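Local coordinates for mandelate racemase/muconate lactonizing enzyme family protein (Sulfitobacter sp. NAS-14.1, PDB 3T4W), which is a member of the mandelate racemase/muconate lactonizing enzyme family and probably acts as a lyase of the enolase superfamily, at residues S167-M170 / A171-A175; T361-H364 / D365-K369. All blocks are in the same frame, centred on the assembly; numbering follows the deposited sequence.

Interaction 1 (S167-M170 / A171-A175)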
loop_
_atom_site.group_PDB
_atom_site.type_symbol
_atom_site.label_atom_id
_atom_site.label_comp_id
_atom_site.label_asym_id
_atom_site.label_seq_id
_atom_site.Cartn_x
_atom_site.Cartn_y
_atom_site.Cartn_z
ATOM N N SER A 167 38.150 -14.644 18.091
ATOM C CA SER A 167 38.175 -15.088 19.482
ATOM C C SER A 167 37.116 -14.395 20.336
ATOM O O SER A 167 37.250 -13.221 20.671
ATOM C CB SER A 167 39.572 -14.864 20.080
ATOM O OG SER A 167 39.580 -15.010 21.488
ATOM N N PRO A 168 36.052 -15.127 20.692
ATOM C CA PRO A 168 35.055 -14.600 21.630
ATOM C C PRO A 168 35.700 -14.281 22.974
ATOM O O PRO A 168 35.373 -13.265 23.595
ATOM C CB PRO A 168 34.071 -15.763 21.781
ATOM C CG PRO A 168 34.237 -16.562 20.533
ATOM C CD PRO A 168 35.695 -16.469 20.201
ATOM N N GLU A 169 36.630 -15.128 23.409
ATOM C CA GLU A 169 37.285 -14.939 24.705
ATOM C C GLU A 169 38.087 -13.634 24.821
ATOM O O GLU A 169 37.968 -12.907 25.810
ATOM C CB GLU A 169 38.165 -16.140 25.041
ATOM C CG GLU A 169 38.760 -16.091 26.432
ATOM C CD GLU A 169 39.454 -17.385 26.805
ATOM O OE1 GLU A 169 38.774 -18.432 26.879
ATOM O OE2 GLU A 169 40.681 -17.352 27.028
ATOM N N MET A 170 38.903 -13.343 23.811
ATOM C CA MET A 170 39.722 -12.133 23.821
ATOM C C MET A 170 38.871 -10.884 23.620
ATOM O O MET A 170 39.117 -9.857 24.239
ATOM C CB MET A 170 40.817 -12.205 22.755
ATOM C CG MET A 170 41.700 -13.445 22.843
ATOM S SD MET A 170 43.130 -13.344 21.744
ATOM C CE MET A 170 43.351 -15.063 21.283
ATOM N N ALA A 171 37.869 -10.980 22.755
ATOM C CA ALA A 171 36.976 -9.856 22.507
ATOM C C ALA A 171 36.286 -9.440 23.796
ATOM O O ALA A 171 35.891 -8.288 23.960
ATOM C CB ALA A 171 35.943 -10.222 21.460
ATOM N N ALA A 172 36.130 -10.390 24.708
ATOM C CA ALA A 172 35.463 -10.112 25.964
ATOM C C ALA A 172 36.427 -9.398 26.911
ATOM O O ALA A 172 36.029 -8.502 27.657
ATOM C CB ALA A 172 34.919 -11.393 26.588
ATOM N N GLU A 173 37.697 -9.787 26.877
ATOM C CA GLU A 173 38.695 -9.075 27.664
ATOM C C GLU A 173 38.712 -7.602 27.253
ATOM O O GLU A 173 38.662 -6.718 28.111
ATOM C CB GLU A 173 40.084 -9.708 27.522
ATOM C CG GLU A 173 40.215 -11.081 28.177
ATOM C CD GLU A 173 41.442 -11.857 27.698
ATOM O OE1 GLU A 173 42.416 -11.225 27.229
ATOM O OE2 GLU A 173 41.432 -13.104 27.793
ATOM N N SER A 174 38.763 -7.341 25.949
ATOM C CA SER A 174 38.656 -5.972 25.438
ATOM C C SER A 174 37.378 -5.300 25.919
ATOM O O SER A 174 37.405 -4.160 26.375
ATOM C CB SER A 174 38.689 -5.938 23.910
ATOM O OG SER A 174 39.980 -6.233 23.417
ATOM N N ALA A 175 36.256 -6.004 25.804
ATOM C CA ALA A 175 34.987 -5.446 26.258
ATOM C C ALA A 175 35.128 -4.920 27.684
ATOM O O ALA A 175 34.805 -3.765 27.957
ATOM C CB ALA A 175 33.869 -6.474 26.159
#
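Ala171 N reaches back to Ser167 O at 3.1 Å, closing the first backbone turn of helix 168-180. One residue further on, Ala172 N makes two weak bonds, to Pro168 O and Glu169 O. Glu173 N to Glu169 O, at 3.3 Å, is weak as well. Regular pairing returns with Ser174 N to Met170 O at 3.1 Å, where the N-H...O angle is 171°. Ser167 is the N-cap: its OG takes the N-H of Met170 at 2.9 Å, satisfying an amide of the first turn that has no preceding helical carbonyl to use. Pro168, which has no N-H to give, fits the first helical position. This helix joins strand 146-152 to the parallel strand 185-188, a beta-alpha-beta crossover of the enolase-like barrel. Its apolar side packs on helix 204-221, with Pro168 and Ala171 on Phe213 and Ala175 on Ile217 and Val221. On the turn itself, Ala171 CB lies beside Ser167 O at 3.4 Å, and Ala172 CB sits near Glu169 O. Met170 has CG anti to the carbonyl carbon and beside the backbone N (chi1 -54°), and its side chain packs on His159, Ala163 and Phe164. Glu173 runs on extended beyond CG, its CB near Met170 O and its CG 3.7 Å from Glu169 O. Its carboxylate comes close to that of Glu169, OE2 to OE2 4.4 Å, a like-charge pairing that would probably be unfavourable. His158 and His159, which both bond to Glu173 OE1, would probably offset part of it. Ser174 OG, buried, bonds to Tyr154 O, and the Ser174 side chain lies against Phe164.

Interaction 2 (T361-H364 / D365-K369)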
loop_
_atom_site.group_PDB
_atom_site.type_symbol
_atom_site.label_atom_id
_atom_site.label_comp_id
_atom_site.label_asym_id
_atom_site.label_seq_id
_atom_site.Cartn_x
_atom_site.Cartn_y
_atom_site.Cartn_z
ATOM N N THR A 361 43.996 6.148 19.277
ATOM C CA THR A 361 45.359 5.715 19.020
ATOM C C THR A 361 46.245 6.912 19.288
ATOM O O THR A 361 45.804 8.051 19.142
ATOM C CB THR A 361 45.562 5.292 17.558
ATOM O OG1 THR A 361 45.332 6.420 16.709
ATOM C CG2 THR A 361 44.612 4.162 17.171
ATOM N N PRO A 362 47.496 6.663 19.699
ATOM C CA PRO A 362 48.486 7.734 19.875
ATOM C C PRO A 362 48.534 8.682 18.677
ATOM O O PRO A 362 48.682 9.887 18.862
ATOM C CB PRO A 362 49.802 6.967 19.997
ATOM C CG PRO A 362 49.403 5.677 20.631
ATOM C CD PRO A 362 48.019 5.352 20.119
ATOM N N PHE A 363 48.390 8.153 17.466
ATOM C CA PHE A 363 48.474 9.006 16.284
ATOM C C PHE A 363 47.300 9.982 16.149
ATOM O O PHE A 363 47.497 11.154 15.812
ATOM C CB PHE A 363 48.646 8.188 15.001
ATOM C CG PHE A 363 49.120 9.006 13.834
ATOM C CD1 PHE A 363 50.380 9.593 13.850
ATOM C CD2 PHE A 363 48.309 9.207 12.731
ATOM C CE1 PHE A 363 50.821 10.355 12.786
ATOM C CE2 PHE A 363 48.747 9.970 11.662
ATOM C CZ PHE A 363 50.003 10.543 11.689
ATOM N N HIS A 364 46.085 9.491 16.389
ATOM C CA HIS A 364 44.900 10.348 16.421
ATOM C C HIS A 364 45.127 11.512 17.377
ATOM O O HIS A 364 44.972 12.684 17.020
ATOM C CB HIS A 364 43.678 9.557 16.893
ATOM C CG HIS A 364 42.947 8.861 15.792
ATOM N ND1 HIS A 364 43.216 7.560 15.426
ATOM C CD2 HIS A 364 41.954 9.286 14.973
ATOM C CE1 HIS A 364 42.423 7.214 14.428
ATOM N NE2 HIS A 364 41.645 8.241 14.136
ATOM N N ASP A 365 45.500 11.167 18.602
ATOM C CA ASP A 365 45.686 12.150 19.645
ATOM C C ASP A 365 46.713 13.212 19.241
ATOM O O ASP A 365 46.446 14.407 19.348
ATOM C CB ASP A 365 46.087 11.459 20.951
ATOM C CG ASP A 365 46.297 12.437 22.084
ATOM O OD1 ASP A 365 45.352 13.195 22.400
ATOM O OD2 ASP A 365 47.405 12.439 22.663
ATOM N N GLN A 366 47.878 12.783 18.767
ATOM C CA GLN A 366 48.963 13.729 18.515
ATOM C C GLN A 366 48.775 14.531 17.232
ATOM O O GLN A 366 49.307 15.627 17.094
ATOM C CB GLN A 366 50.332 13.036 18.542
ATOM C CG GLN A 366 50.467 11.860 17.606
ATOM C CD GLN A 366 51.429 10.806 18.142
ATOM O OE1 GLN A 366 51.998 10.961 19.226
ATOM N NE2 GLN A 366 51.601 9.720 17.389
ATOM N N LEU A 367 48.003 13.993 16.302
ATOM C CA LEU A 367 47.760 14.694 15.053
ATOM C C LEU A 367 46.966 15.972 15.303
ATOM O O LEU A 367 46.938 16.876 14.470
ATOM C CB LEU A 367 47.027 13.793 14.069
ATOM C CG LEU A 367 46.875 14.396 12.678
ATOM C CD1 LEU A 367 48.247 14.728 12.108
ATOM C CD2 LEU A 367 46.099 13.446 11.766
ATOM N N ILE A 368 46.318 16.044 16.457
ATOM C CA ILE A 368 45.607 17.254 16.838
ATOM C C ILE A 368 46.058 17.723 18.225
ATOM O O ILE A 368 45.271 18.284 18.998
ATOM C CB ILE A 368 44.075 17.057 16.781
ATOM C CG1 ILE A 368 43.629 15.962 17.749
ATOM C CG2 ILE A 368 43.635 16.723 15.367
ATOM C CD1 ILE A 368 42.127 15.921 17.965
ATOM N N LYS A 369 47.332 17.481 18.524
ATOM C CA LYS A 369 47.929 17.839 19.808
ATOM C C LYS A 369 46.973 17.673 20.993
ATOM O O LYS A 369 46.942 18.509 21.898
ATOM C CB LYS A 369 48.472 19.271 19.777
ATOM C CG LYS A 369 49.495 19.535 18.702
ATOM C CD LYS A 369 50.103 20.918 18.888
ATOM C CE LYS A 369 51.038 21.286 17.749
ATOM N NZ LYS A 369 50.274 21.442 16.485
#
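Gln366 folds back over the first turn of helix 362-367, against Pro362 and Phe363. Its CB sits 3.6 Å from Pro362 O, the same oxygen that accepts Gln366 N at 3.0 Å. With CG held between the backbone N and the carbonyl carbon (chi1 55°), the chain turns toward the N-terminus, and CG and CD both lie against Pro362 O. Both amide atoms stay near that oxygen, NE2 at too poor an angle for a hydrogen bond; NE2 also reaches Phe363, 3.4 Å from its CA and 3.7 Å from its CD1. The amide nitrogen thus meets the ring at its edge, with the two planes 83° apart. With an alanine in its place, the Phe363 ring edge would probably lose its amide neighbour and Leu395 a packing partner. The helix follows strand 356-358, last of the parallel barrel strands, and is closed at both ends by standard motifs. At the start, Thr361 is the N-cap: its OG1 accepts His364 N at 3.2 Å and also pairs with His364 ND1 at 2.7 Å, while His364 NE2 bonds to Ala335 O. At the far end a Schellman motif has Lys369, with positive phi, as C-prime residue, with Ser370 N bonded to Asp365 O and Lys369 N to Gln366 O. Leu367 CD2 approaches Phe363 CE2 at 4.4 Å, and the Phe363 ring also meets His399 edge-to-face.

How the interactions relate
Both contacts are N-terminal helix turns with a hydroxyl N-cap followed by proline, Ser167-Pro168 and Thr361-Pro362, and they lie in series along the chain. Their centres are 26 Å apart and their nearest atoms about 13 Å, so they do not touch. Interaction 1 begins the helix after barrel strand 146-152; interaction 2 follows strand 356-358, which pairs in parallel with 146-152, as expected where an enolase-type barrel closes. Interaction 2 also meets the N-terminal part of the chain through Trp40 and Trp45. In enolase-superfamily enzymes the active site lies between barrel and N-terminal domain, so 361-369 is probably the nearer of the two.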